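Local structure of ULam111 (Flavobacterium sp., 5WUT) at residues G112-G117 with A140-T145; I165-D170 with Q198-I203; N24-D29 with C34-S39. The protein probably hydrolyses the beta-1,3-glucosidic bonds of laminarin, as a family 16 glycoside hydrolase with a beta-jelly roll fold. One frame throughout, in Å; residues are numbered along the deposited sequence. Where two conformers were deposited one is given.

Contact 1. Residues G112-G117 with A140-T145; sequences GWPQCG and ASHGNT
His142 fits its imidazole against two neighbours joined by a cis peptide bond, Trp113 and Pro114. The edge of the imidazole is directed at the face of the six-membered ring of Trp113, an offset edge-to-face pair with planes at 78° and centroids 5.7 Å apart. Pro114 supplies the other wall: its CG lies over one imidazole face, 3.6 Å from the centroid, in a CH-pi contact, and approaches ND1 most closely, at 3.5 Å. The two contacts are coupled in geometry: the cis bond folds Pro114 back, and its CB stands over the centre of the six-membered ring of Trp113, on the same side of the indole as His142. Trp113 CG is anti to the backbone N (chi1 -176°), a setting that carries the far corner of the indole across to the 140-145 loop. There Trp113 CH2 reaches His142 CB at 3.9 Å and finds the backbone N of Gly143 at the ring edge. The polar ends of both side chains are tied elsewhere: Trp113 NE1 bonds to Glu118 OE1, and His142 ND1 to the carbonyl of Thr138. An alanine at His142 would lose the imidazole, and this is likely to leave Pro114 CG without the face it rests on and the Thr138 carbonyl without this donor. Between the two loops, then, the join is one of ring faces, edges and C-H groups, while each ring's orientation is steadied by a hydrogen bond within its own neighbourhood.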
ATOM      1  N   GLY A 112      30.948 -11.842  -7.564  1.00 18.05           N
ATOM      2  CA  GLY A 112      30.519 -12.144  -6.210  1.00 16.67           C
ATOM      3  C   GLY A 112      29.428 -11.221  -5.680  1.00 15.64           C
ATOM      4  O   GLY A 112      29.010 -10.282  -6.348  1.00 16.43           O
ATOM      5  N   TRP A 113      28.938 -11.547  -4.491  1.00 13.52           N
ATOM      6  CA  TRP A 113      28.042 -10.691  -3.717  1.00 13.15           C
ATOM      7  C   TRP A 113      28.911  -9.884  -2.762  1.00 16.22           C
ATOM      8  O   TRP A 113      29.833 -10.440  -2.170  1.00 17.03           O
ATOM      9  CB  TRP A 113      27.013 -11.544  -2.956  1.00 13.38           C
ATOM     10  CG  TRP A 113      25.975 -10.770  -2.187  1.00 12.94           C
ATOM     11  CD1 TRP A 113      24.709 -10.487  -2.595  1.00 12.08           C
ATOM     12  CD2 TRP A 113      26.116 -10.192  -0.884  1.00 13.33           C
ATOM     13  NE1 TRP A 113      24.053  -9.755  -1.637  1.00 14.04           N
ATOM     14  CE2 TRP A 113      24.891  -9.568  -0.568  1.00 13.53           C
ATOM     15  CE3 TRP A 113      27.157 -10.145   0.053  1.00 14.64           C
ATOM     16  CZ2 TRP A 113      24.674  -8.906   0.641  1.00 14.67           C
ATOM     17  CZ3 TRP A 113      26.939  -9.478   1.268  1.00 13.39           C
ATOM     18  CH2 TRP A 113      25.709  -8.863   1.543  1.00 14.94           C
ATOM     19  N   PRO A 114      28.616  -8.587  -2.572  1.00 14.29           N
ATOM     20  CA  PRO A 114      27.449  -7.842  -3.048  1.00 12.97           C
ATOM     21  C   PRO A 114      27.616  -7.089  -4.354  1.00 14.14           C
ATOM     22  O   PRO A 114      26.682  -6.396  -4.740  1.00 12.03           O
ATOM     23  CB  PRO A 114      27.230  -6.834  -1.924  1.00 12.84           C
ATOM     24  CG  PRO A 114      28.635  -6.469  -1.542  1.00 12.58           C
ATOM     25  CD  PRO A 114      29.398  -7.783  -1.612  1.00 14.96           C
ATOM     26  N   GLN A 115      28.754  -7.200  -5.029  1.00 13.71           N
ATOM     27  CA  GLN A 115      28.963  -6.412  -6.244  1.00 13.48           C
ATOM     28  C   GLN A 115      27.912  -6.729  -7.304  1.00 14.14           C
ATOM     29  O   GLN A 115      27.502  -5.856  -8.075  1.00 14.97           O
ATOM     30  CB  GLN A 115      30.372  -6.652  -6.805  1.00 15.75           C
ATOM     31  CG  GLN A 115      30.690  -5.883  -8.086  1.00 18.06           C
ATOM     32  CD  GLN A 115      30.926  -4.401  -7.850  1.00 23.57           C
ATOM     33  OE1 GLN A 115      31.283  -3.979  -6.748  1.00 25.06           O
ATOM     34  NE2 GLN A 115      30.729  -3.600  -8.895  1.00 24.38           N
ATOM     35  N   CYS A 116      27.462  -7.978  -7.323  1.00 12.60           N
ATOM     36  CA  CYS A 116      26.489  -8.436  -8.312  1.00 13.28           C
ATOM     37  C   CYS A 116      25.138  -7.754  -8.145  1.00 11.51           C
ATOM     38  O   CYS A 116      24.363  -7.663  -9.093  1.00 10.85           O
ATOM     39  CB  CYS A 116      26.296  -9.951  -8.216  1.00 11.18           C
ATOM     40  SG  CYS A 116      25.667 -10.509  -6.618  1.00 13.26           S
ATOM     41  N   GLY A 117      24.856  -7.274  -6.940  1.00 11.31           N
ATOM     42  CA  GLY A 117      23.553  -6.694  -6.662  1.00 12.30           C
ATOM     43  C   GLY A 117      22.488  -7.699  -6.236  1.00  9.75           C
ATOM     44  O   GLY A 117      22.511  -8.884  -6.621  1.00 10.76           O
ATOM     45  N   ALA A 140      27.814  -0.427  -2.626  1.00 13.60           N
ATOM     46  CA  ALA A 140      27.613   0.823  -1.897  1.00 13.94           C
ATOM     47  C   ALA A 140      26.896   0.639  -0.551  1.00 14.85           C
ATOM     48  O   ALA A 140      27.200   1.345   0.412  1.00 14.92           O
ATOM     49  CB  ALA A 140      26.835   1.829  -2.779  1.00 14.60           C
ATOM     50  N   SER A 141      25.937  -0.285  -0.482  1.00 12.86           N
ATOM     51  CA  SER A 141      25.237  -0.576   0.769  1.00 13.08           C
ATOM     52  C   SER A 141      24.706  -2.007   0.769  1.00 14.42           C
ATOM     53  O   SER A 141      23.897  -2.372  -0.076  1.00 11.62           O
ATOM     54  CB  SER A 141      24.083   0.413   1.008  1.00 13.22           C
ATOM     55  OG  SER A 141      23.643   0.323   2.359  1.00 14.70           O
ATOM     56  N   HIS A 142      25.170  -2.813   1.711  1.00 12.97           N
ATOM     57  CA  HIS A 142      24.807  -4.228   1.769  1.00 11.90           C
ATOM     58  C   HIS A 142      24.805  -4.747   3.198  1.00 13.68           C
ATOM     59  O   HIS A 142      25.466  -4.189   4.062  1.00 14.36           O
ATOM     60  CB  HIS A 142      25.786  -5.061   0.936  1.00 12.93           C
ATOM     61  CG  HIS A 142      27.225  -4.803   1.265  1.00 13.86           C
ATOM     62  ND1 HIS A 142      27.963  -3.828   0.627  1.00 13.80           N
ATOM     63  CD2 HIS A 142      28.052  -5.357   2.183  1.00 15.91           C
ATOM     64  CE1 HIS A 142      29.189  -3.815   1.116  1.00 15.58           C
ATOM     65  NE2 HIS A 142      29.269  -4.728   2.065  1.00 16.59           N
ATOM     66  N   GLY A 143      24.090  -5.843   3.425  1.00 14.15           N
ATOM     67  CA  GLY A 143      23.986  -6.428   4.749  1.00 14.40           C
ATOM     68  C   GLY A 143      22.975  -5.609   5.520  1.00 14.74           C
ATOM     69  O   GLY A 143      21.769  -5.775   5.336  1.00 15.81           O
ATOM     70  N   ASN A 144      23.463  -4.723   6.381  1.00 15.19           N
ATOM     71  CA  ASN A 144      22.580  -3.759   7.034  0.52 17.38           C
ATOM     72  C   ASN A 144      22.408  -2.570   6.100  1.00 14.57           C
ATOM     73  O   ASN A 144      22.839  -1.449   6.371  1.00 16.03           O
ATOM     74  CB  ASN A 144      23.113  -3.330   8.410  0.52 17.59           C
ATOM     75  CG  ASN A 144      24.581  -2.953   8.384  0.52 17.32           C
ATOM     76  OD1 ASN A 144      25.370  -3.516   7.623  0.52 20.13           O
ATOM     77  ND2 ASN A 144      24.958  -2.002   9.229  0.52 20.44           N
ATOM     78  N   THR A 145      21.769  -2.845   4.973  1.00 14.84           N
ATOM     79  CA  THR A 145      21.673  -1.876   3.903  1.00 12.40           C
ATOM     80  C   THR A 145      20.819  -0.677   4.289  1.00 13.86           C
ATOM     81  O   THR A 145      19.818  -0.801   5.005  1.00 12.63           O
ATOM     82  CB  THR A 145      21.110  -2.539   2.612  1.00 11.82           C
ATOM     83  OG1 THR A 145      20.991  -1.555   1.578  1.00 10.38           O
ATOM     84  CG2 THR A 145      19.740  -3.155   2.862  1.00 12.62           C
TER

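Contact 2. Residues I165-D170 with Q198-I203; sequences IDWTKD and QPFYFI
Trp167 drives the outer corner of its indole against Phe200 and the carbonyl of Gln198, and the whole contact is concentrated at this point. Trp167 CH2 comes to 3.4 Å from Phe200 CD1 and also rests on Phe200 CB, 3.7 Å away. The indole and phenyl planes stand at 82° with centroids 5.2 Å apart, and the approach is slanted. Gln198 O fills the corner between the rings. It lies 3.4 Å from Trp167 CZ2, near the indole plane, and also in the plane of the phenyl ring at its edge; the oxygen is buried without a hydrogen-bonding partner and meets C-H groups of both rings. With CG anti to the backbone N (chi1 169°), Trp167 spans a wide gap, for its CA is 10.9 Å from that of Phe200. Its NE1 bonds to the carbonyl of Tyr196, which fixes the rotation of the indole, while Tyr82 meets the same side chain edge-to-face.

Beyond Trp167 the chain leaves this tight corner. Thr168 OG1 accepts from Asp170 N at 3.2 Å, an ST turn that carries the exposed Lys169 and Asp170 along the surface without meeting 198-203. Gln198 likewise directs its amide elsewhere, NE2 bonding to Asn107 OD1. Strand 161-167 pairs with 83-90 and strand 200-208 with 66-80 and 97-105, so the aromatic corner bridges strands that are not direct neighbours, in keeping with the interior of the beta-sandwich of a family 16 jelly roll, close to one end of its layers.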
ATOM      1  N   ILE A 165       8.044  -5.531  -8.354  1.00  8.32           N
ATOM      2  CA  ILE A 165       8.926  -4.412  -8.664  1.00  8.30           C
ATOM      3  C   ILE A 165       8.665  -3.923 -10.079  1.00  8.89           C
ATOM      4  O   ILE A 165       8.263  -4.697 -10.945  1.00  9.27           O
ATOM      5  CB  ILE A 165      10.424  -4.766  -8.539  1.00  6.65           C
ATOM      6  CG1 ILE A 165      10.781  -5.989  -9.390  1.00  9.15           C
ATOM      7  CG2 ILE A 165      10.780  -5.012  -7.087  1.00 10.03           C
ATOM      8  CD1 ILE A 165      12.284  -6.261  -9.467  1.00  9.67           C
ATOM      9  N   ASP A 166       8.873  -2.631 -10.298  1.00  8.52           N
ATOM     10  CA  ASP A 166       8.990  -2.106 -11.653  1.00  8.95           C
ATOM     11  C   ASP A 166      10.422  -1.641 -11.777  1.00  9.71           C
ATOM     12  O   ASP A 166      10.853  -0.705 -11.103  1.00 10.83           O
ATOM     13  CB  ASP A 166       7.998  -0.980 -11.931  1.00 10.28           C
ATOM     14  CG  ASP A 166       7.888  -0.665 -13.427  1.00 12.96           C
ATOM     15  OD1 ASP A 166       8.242  -1.535 -14.247  1.00 17.46           O
ATOM     16  OD2 ASP A 166       7.412   0.423 -13.781  1.00 20.11           O
ATOM     17  N   TRP A 167      11.163  -2.326 -12.633  1.00 10.54           N
ATOM     18  CA  TRP A 167      12.604  -2.199 -12.721  1.00  9.39           C
ATOM     19  C   TRP A 167      12.972  -1.644 -14.082  1.00  9.59           C
ATOM     20  O   TRP A 167      12.654  -2.242 -15.117  1.00 11.56           O
ATOM     21  CB  TRP A 167      13.223  -3.582 -12.486  1.00  7.87           C
ATOM     22  CG  TRP A 167      14.689  -3.768 -12.780  1.00  9.40           C
ATOM     23  CD1 TRP A 167      15.674  -2.814 -12.859  1.00  9.65           C
ATOM     24  CD2 TRP A 167      15.326  -5.019 -13.021  1.00 10.33           C
ATOM     25  NE1 TRP A 167      16.885  -3.404 -13.146  1.00 11.34           N
ATOM     26  CE2 TRP A 167      16.698  -4.760 -13.250  1.00  9.31           C
ATOM     27  CE3 TRP A 167      14.864  -6.341 -13.079  1.00 10.99           C
ATOM     28  CZ2 TRP A 167      17.609  -5.771 -13.534  1.00  9.79           C
ATOM     29  CZ3 TRP A 167      15.770  -7.338 -13.357  1.00  9.25           C
ATOM     30  CH2 TRP A 167      17.125  -7.052 -13.578  1.00 10.57           C
ATOM     31  N   THR A 168      13.610  -0.474 -14.085  1.00 10.14           N
ATOM     32  CA  THR A 168      14.100   0.128 -15.329  1.00 10.24           C
ATOM     33  C   THR A 168      15.563   0.519 -15.182  1.00 10.77           C
ATOM     34  O   THR A 168      16.163   0.328 -14.133  1.00 11.25           O
ATOM     35  CB  THR A 168      13.293   1.385 -15.730  1.00 12.85           C
ATOM     36  OG1 THR A 168      13.583   2.439 -14.801  1.00 13.99           O
ATOM     37  CG2 THR A 168      11.805   1.109 -15.729  1.00 14.49           C
ATOM     38  N   LYS A 169      16.142   1.058 -16.247  1.00 13.00           N
ATOM     39  CA  LYS A 169      17.523   1.511 -16.191  1.00 13.49           C
ATOM     40  C   LYS A 169      17.706   2.688 -15.243  1.00 12.13           C
ATOM     41  O   LYS A 169      18.824   2.985 -14.845  1.00 13.32           O
ATOM     42  CB  LYS A 169      18.004   1.901 -17.580  1.00 13.46           C
ATOM     43  CG  LYS A 169      17.401   3.186 -18.082  1.00 14.40           C
ATOM     44  CD  LYS A 169      17.910   3.511 -19.492  1.00 18.79           C
ATOM     45  CE  LYS A 169      17.378   4.864 -19.951  1.00 18.32           C
ATOM     46  NZ  LYS A 169      17.308   4.956 -21.437  1.00 30.76           N
ATOM     47  N   ASP A 170      16.606   3.346 -14.876  1.00 12.89           N
ATOM     48  CA  ASP A 170      16.689   4.568 -14.079  1.00 15.02           C
ATOM     49  C   ASP A 170      16.222   4.411 -12.633  1.00 15.59           C
ATOM     50  O   ASP A 170      16.637   5.172 -11.757  1.00 15.57           O
ATOM     51  CB  ASP A 170      15.884   5.680 -14.738  1.00 15.76           C
ATOM     52  CG  ASP A 170      16.460   6.101 -16.074  1.00 17.89           C
ATOM     53  OD1 ASP A 170      17.692   6.297 -16.173  1.00 21.46           O
ATOM     54  OD2 ASP A 170      15.675   6.200 -17.027  1.00 23.16           O
ATOM     55  N   GLN A 198      21.894  -5.347 -15.800  1.00 11.99           N
ATOM     56  CA  GLN A 198      22.283  -6.684 -16.235  1.00  9.24           C
ATOM     57  C   GLN A 198      21.110  -7.607 -15.942  1.00 10.40           C
ATOM     58  O   GLN A 198      20.199  -7.238 -15.198  1.00 10.76           O
ATOM     59  CB  GLN A 198      23.538  -7.164 -15.514  1.00 12.43           C
ATOM     60  CG  GLN A 198      23.332  -7.295 -14.017  1.00 11.10           C
ATOM     61  CD  GLN A 198      24.406  -8.106 -13.322  1.00 13.24           C
ATOM     62  OE1 GLN A 198      24.991  -9.036 -13.895  1.00 15.61           O
ATOM     63  NE2 GLN A 198      24.688  -7.747 -12.076  1.00 12.79           N
ATOM     64  N   PRO A 199      21.117  -8.817 -16.517  1.00 11.06           N
ATOM     65  CA  PRO A 199      20.071  -9.771 -16.132  1.00 10.87           C
ATOM     66  C   PRO A 199      20.219 -10.187 -14.668  1.00  9.42           C
ATOM     67  O   PRO A 199      21.336 -10.189 -14.130  1.00 11.43           O
ATOM     68  CB  PRO A 199      20.310 -10.966 -17.070  1.00 14.07           C
ATOM     69  CG  PRO A 199      21.165 -10.411 -18.201  1.00 13.51           C
ATOM     70  CD  PRO A 199      22.013  -9.361 -17.554  1.00 12.72           C
ATOM     71  N   PHE A 200      19.088 -10.515 -14.051  1.00  9.05           N
ATOM     72  CA  PHE A 200      19.045 -11.040 -12.689  1.00  9.75           C
ATOM     73  C   PHE A 200      18.286 -12.360 -12.687  1.00  9.74           C
ATOM     74  O   PHE A 200      17.493 -12.600 -13.584  1.00 10.04           O
ATOM     75  CB  PHE A 200      18.362 -10.032 -11.747  1.00  9.71           C
ATOM     76  CG  PHE A 200      19.304  -9.008 -11.157  1.00  9.28           C
ATOM     77  CD1 PHE A 200      19.987  -8.108 -11.974  1.00 10.28           C
ATOM     78  CD2 PHE A 200      19.482  -8.929  -9.782  1.00  9.07           C
ATOM     79  CE1 PHE A 200      20.875  -7.192 -11.421  1.00  8.69           C
ATOM     80  CE2 PHE A 200      20.347  -8.006  -9.237  1.00 10.35           C
ATOM     81  CZ  PHE A 200      21.049  -7.145 -10.060  1.00  9.15           C
ATOM     82  N   TYR A 201      18.534 -13.218 -11.702  1.00  9.77           N
ATOM     83  CA  TYR A 201      17.742 -14.438 -11.549  1.00  8.46           C
ATOM     84  C   TYR A 201      16.956 -14.441 -10.245  1.00  9.54           C
ATOM     85  O   TYR A 201      17.220 -13.637  -9.350  1.00 10.29           O
ATOM     86  CB  TYR A 201      18.630 -15.682 -11.638  1.00  8.66           C
ATOM     87  CG  TYR A 201      19.703 -15.824 -10.576  1.00 10.30           C
ATOM     88  CD1 TYR A 201      19.431 -16.466  -9.377  1.00  8.68           C
ATOM     89  CD2 TYR A 201      20.998 -15.367 -10.802  1.00 10.76           C
ATOM     90  CE1 TYR A 201      20.416 -16.647  -8.407  1.00 10.46           C
ATOM     91  CE2 TYR A 201      21.994 -15.538  -9.839  1.00 11.16           C
ATOM     92  CZ  TYR A 201      21.691 -16.177  -8.644  1.00 11.27           C
ATOM     93  OH  TYR A 201      22.658 -16.375  -7.672  1.00 13.96           O
ATOM     94  N   PHE A 202      15.969 -15.328 -10.165  1.00  9.33           N
ATOM     95  CA  PHE A 202      15.050 -15.409  -9.025  1.00  8.03           C
ATOM     96  C   PHE A 202      15.526 -16.363  -7.963  1.00  8.56           C
ATOM     97  O   PHE A 202      16.170 -17.345  -8.284  1.00  8.41           O
ATOM     98  CB  PHE A 202      13.663 -15.856  -9.479  1.00  8.43           C
ATOM     99  CG  PHE A 202      13.008 -14.906 -10.420  1.00 11.52           C
ATOM    100  CD1 PHE A 202      12.580 -13.670  -9.967  1.00 11.90           C
ATOM    101  CD2 PHE A 202      12.800 -15.242 -11.749  1.00 11.91           C
ATOM    102  CE1 PHE A 202      11.963 -12.777 -10.835  1.00 13.72           C
ATOM    103  CE2 PHE A 202      12.185 -14.352 -12.626  1.00 12.14           C
ATOM    104  CZ  PHE A 202      11.761 -13.118 -12.165  1.00 14.92           C
ATOM    105  N   ILE A 203      15.191 -16.065  -6.714  1.00  7.32           N
ATOM    106  CA  ILE A 203      15.365 -17.010  -5.605  1.00  8.26           C
ATOM    107  C   ILE A 203      14.077 -17.032  -4.798  1.00  8.17           C
ATOM    108  O   ILE A 203      13.502 -15.974  -4.522  1.00  9.09           O
ATOM    109  CB  ILE A 203      16.540 -16.626  -4.674  1.00  7.19           C
ATOM    110  CG1 ILE A 203      17.841 -16.419  -5.464  1.00  7.81           C
ATOM    111  CG2 ILE A 203      16.719 -17.693  -3.583  1.00  8.52           C
ATOM    112  CD1 ILE A 203      18.054 -14.946  -5.904  1.00  8.82           C
TER

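Contact 3. Residues N24-D29 with C34-S39; sequences NFELGD and CGWGNS
Trp36 runs its indole past the carbonyls of Asp29, Gly28 and Leu27 to the side chain of Glu26. From CB the side chain leaves with CG anti to the carbonyl carbon (chi1 -62°), which turns the ring toward residues 26-29. Trp36 CD1 comes first, 3.6 Å from Asp29 O, which sits over one face of the indole. Next, Trp36 NE1 donates to Gly28 O at 3.1 Å, with an N-H...O angle of 145°; the oxygen lies in the indole plane, whereas the donor stands above the carbonyl plane. Trp36 CZ2 follows, 3.7 Å from Leu27 O, which lies at the ring edge near its plane. At the tip, Trp36 CH2 meets Glu26 CB at 4.0 Å and Trp36 CZ3 meets Glu26 OE2 at 3.8 Å, with the carboxylate only 12° from parallel to the ring. That carboxylate is held by a salt bridge from OE2 to Arg71, and Tyr44 meets the indole edge-to-face.

Just before the tryptophan, Gly35 N donates to Asp29 O at 2.7 Å, so successive carbonyls of the first segment are gripped by a backbone and a side-chain N-H. The disulfide between Cys31 and Cys34 closes the short connection between the two segments. Together these features make a compact, disulfide-braced surface loop, pinned by a tryptophan to the chain leaving strand 24-25 at the edge of the jelly roll.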
ATOM      1  N   ASN A  24      16.809 -24.372 -10.152  1.00 10.60           N
ATOM      2  CA  ASN A  24      17.850 -25.119  -9.453  1.00 11.32           C
ATOM      3  C   ASN A  24      17.455 -25.283  -8.008  1.00 10.63           C
ATOM      4  O   ASN A  24      16.741 -24.432  -7.458  1.00 11.77           O
ATOM      5  CB  ASN A  24      19.182 -24.385  -9.481  1.00 11.04           C
ATOM      6  CG  ASN A  24      19.559 -23.921 -10.848  1.00 15.15           C
ATOM      7  OD1 ASN A  24      19.868 -24.720 -11.718  1.00 13.36           O
ATOM      8  ND2 ASN A  24      19.534 -22.609 -11.055  1.00 12.81           N
ATOM      9  N   PHE A  25      17.944 -26.345  -7.374  1.00 11.84           N
ATOM     10  CA  PHE A  25      17.933 -26.394  -5.913  1.00 11.36           C
ATOM     11  C   PHE A  25      19.265 -25.913  -5.365  1.00 13.49           C
ATOM     12  O   PHE A  25      20.333 -26.276  -5.873  1.00 15.60           O
ATOM     13  CB  PHE A  25      17.666 -27.810  -5.388  1.00 13.94           C
ATOM     14  CG  PHE A  25      16.301 -28.320  -5.691  1.00 12.48           C
ATOM     15  CD1 PHE A  25      15.239 -28.062  -4.832  1.00 11.57           C
ATOM     16  CD2 PHE A  25      16.071 -29.066  -6.834  1.00 12.97           C
ATOM     17  CE1 PHE A  25      13.979 -28.539  -5.105  1.00 12.55           C
ATOM     18  CE2 PHE A  25      14.804 -29.552  -7.112  1.00 16.01           C
ATOM     19  CZ  PHE A  25      13.758 -29.288  -6.254  1.00 16.75           C
ATOM     20  N   GLU A  26      19.213 -25.118  -4.305  1.00 11.49           N
ATOM     21  CA  GLU A  26      20.408 -24.906  -3.505  1.00 12.04           C
ATOM     22  C   GLU A  26      20.200 -25.738  -2.243  1.00 13.90           C
ATOM     23  O   GLU A  26      19.112 -25.742  -1.663  1.00 14.62           O
ATOM     24  CB  GLU A  26      20.633 -23.407  -3.243  1.00 15.70           C
ATOM     25  CG  GLU A  26      21.006 -22.682  -4.554  1.00 16.59           C
ATOM     26  CD  GLU A  26      21.507 -21.255  -4.388  1.00 20.86           C
ATOM     27  OE1 GLU A  26      22.026 -20.683  -5.377  1.00 22.37           O
ATOM     28  OE2 GLU A  26      21.371 -20.692  -3.289  1.00 24.65           O
ATOM     29  N   LEU A  27      21.204 -26.534  -1.881  1.00 11.38           N
ATOM     30  CA  LEU A  27      20.992 -27.589  -0.886  1.00 11.38           C
ATOM     31  C   LEU A  27      22.044 -27.593   0.207  1.00 10.14           C
ATOM     32  O   LEU A  27      23.207 -27.265  -0.036  1.00 12.60           O
ATOM     33  CB  LEU A  27      20.987 -28.966  -1.571  1.00 12.38           C
ATOM     34  CG  LEU A  27      19.939 -29.147  -2.670  1.00 11.71           C
ATOM     35  CD1 LEU A  27      20.275 -30.380  -3.521  1.00 12.64           C
ATOM     36  CD2 LEU A  27      18.577 -29.284  -2.081  1.00 12.26           C
ATOM     37  N   GLY A  28      21.624 -28.035   1.387  1.00 11.30           N
ATOM     38  CA  GLY A  28      22.528 -28.273   2.501  1.00 11.22           C
ATOM     39  C   GLY A  28      22.700 -27.104   3.451  1.00 13.78           C
ATOM     40  O   GLY A  28      21.776 -26.309   3.655  1.00 13.29           O
ATOM     41  N   ASP A  29      23.893 -27.012   4.035  1.00 13.61           N
ATOM     42  CA  ASP A  29      24.158 -26.045   5.087  1.00 13.37           C
ATOM     43  C   ASP A  29      24.819 -24.745   4.619  1.00 17.62           C
ATOM     44  O   ASP A  29      25.015 -23.814   5.418  1.00 15.88           O
ATOM     45  CB  ASP A  29      25.038 -26.711   6.168  1.00 11.49           C
ATOM     46  CG  ASP A  29      26.366 -27.243   5.623  1.00 16.45           C
ATOM     47  OD1 ASP A  29      26.756 -26.916   4.484  1.00 16.83           O
ATOM     48  OD2 ASP A  29      27.038 -28.002   6.361  1.00 17.95           O
ATOM     49  N   CYS A  34      28.889 -21.336   5.604  1.00 24.55           N
ATOM     50  CA  CYS A  34      28.012 -22.112   6.483  1.00 22.19           C
ATOM     51  C   CYS A  34      26.909 -21.259   7.103  1.00 24.27           C
ATOM     52  O   CYS A  34      27.168 -20.175   7.622  1.00 24.19           O
ATOM     53  CB  CYS A  34      28.830 -22.779   7.596  1.00 24.29           C
ATOM     54  SG  CYS A  34      30.206 -23.841   7.030  1.00 27.51           S
ATOM     55  N   GLY A  35      25.686 -21.777   7.086  1.00 19.60           N
ATOM     56  CA  GLY A  35      24.536 -21.046   7.596  1.00 19.00           C
ATOM     57  C   GLY A  35      24.017 -20.008   6.622  1.00 18.74           C
ATOM     58  O   GLY A  35      23.270 -19.099   7.006  1.00 18.96           O
ATOM     59  N   TRP A  36      24.433 -20.146   5.364  1.00 16.98           N
ATOM     60  CA  TRP A  36      23.994 -19.310   4.249  1.00 22.05           C
ATOM     61  C   TRP A  36      24.213 -17.815   4.433  1.00 22.07           C
ATOM     62  O   TRP A  36      23.483 -17.006   3.873  1.00 22.32           O
ATOM     63  CB  TRP A  36      22.515 -19.605   3.977  1.00 17.53           C
ATOM     64  CG  TRP A  36      22.352 -21.041   3.581  1.00 15.97           C
ATOM     65  CD1 TRP A  36      22.011 -22.079   4.392  1.00 14.18           C
ATOM     66  CD2 TRP A  36      22.564 -21.597   2.279  1.00 13.77           C
ATOM     67  NE1 TRP A  36      21.990 -23.259   3.675  1.00 13.61           N
ATOM     68  CE2 TRP A  36      22.331 -22.987   2.374  1.00 12.34           C
ATOM     69  CE3 TRP A  36      22.927 -21.053   1.039  1.00 17.62           C
ATOM     70  CZ2 TRP A  36      22.441 -23.837   1.275  1.00 14.01           C
ATOM     71  CZ3 TRP A  36      23.040 -21.902  -0.049  1.00 17.95           C
ATOM     72  CH2 TRP A  36      22.802 -23.278   0.081  1.00 16.24           C
ATOM     73  N   GLY A  37      25.270 -17.453   5.152  1.00 22.15           N
ATOM     74  CA  GLY A  37      25.653 -16.057   5.236  1.00 23.56           C
ATOM     75  C   GLY A  37      25.027 -15.351   6.418  1.00 26.47           C
ATOM     76  O   GLY A  37      25.402 -14.227   6.744  1.00 28.32           O
ATOM     77  N   ASN A  38      24.090 -16.017   7.084  1.00 20.40           N
ATOM     78  CA  ASN A  38      23.471 -15.421   8.262  1.00 22.33           C
ATOM     79  C   ASN A  38      23.303 -16.408   9.403  1.00 20.25           C
ATOM     80  O   ASN A  38      22.399 -16.257  10.227  1.00 22.69           O
ATOM     81  CB  ASN A  38      22.093 -14.866   7.908  1.00 19.76           C
ATOM     82  CG  ASN A  38      22.158 -13.499   7.270  1.00 22.99           C
ATOM     83  OD1 ASN A  38      22.519 -12.517   7.922  1.00 22.73           O
ATOM     84  ND2 ASN A  38      21.797 -13.421   5.989  1.00 24.06           N
ATOM     85  N   SER A  39      24.204 -17.385   9.483  1.00 20.25           N
ATOM     86  CA  SER A  39      24.240 -18.319  10.604  1.00 15.91           C
ATOM     87  C   SER A  39      22.897 -19.036  10.825  1.00 18.65           C
ATOM     88  O   SER A  39      22.475 -19.275  11.952  1.00 18.33           O
ATOM     89  CB  SER A  39      24.658 -17.573  11.877  1.00 19.28           C
ATOM     90  OG  SER A  39      25.195 -18.465  12.826  1.00 20.12           O
TER

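How the contacts relate
Along the chain contact 3 closes first, contact 1 follows and contact 2 comes last. The centres of contacts 1 and 2 lie about 15 Å apart and the two meet directly, Cys116 O lying 3.0 Å from Gln198 NE2 and Gly117 O packing against the Phe200 ring. Contact 3 touches neither: its centre is about 18 Å from that of contact 1 and 23 Å from that of contact 2, with nearest atoms about 7 and 5 Å away. The long strand 66-80 still connects it to contact 2, pairing with both 24-25 and 200-208. Within one jelly roll, contact 1 joins two loops, contact 2 two strands and contact 3 a loop to the chain leaving a strand.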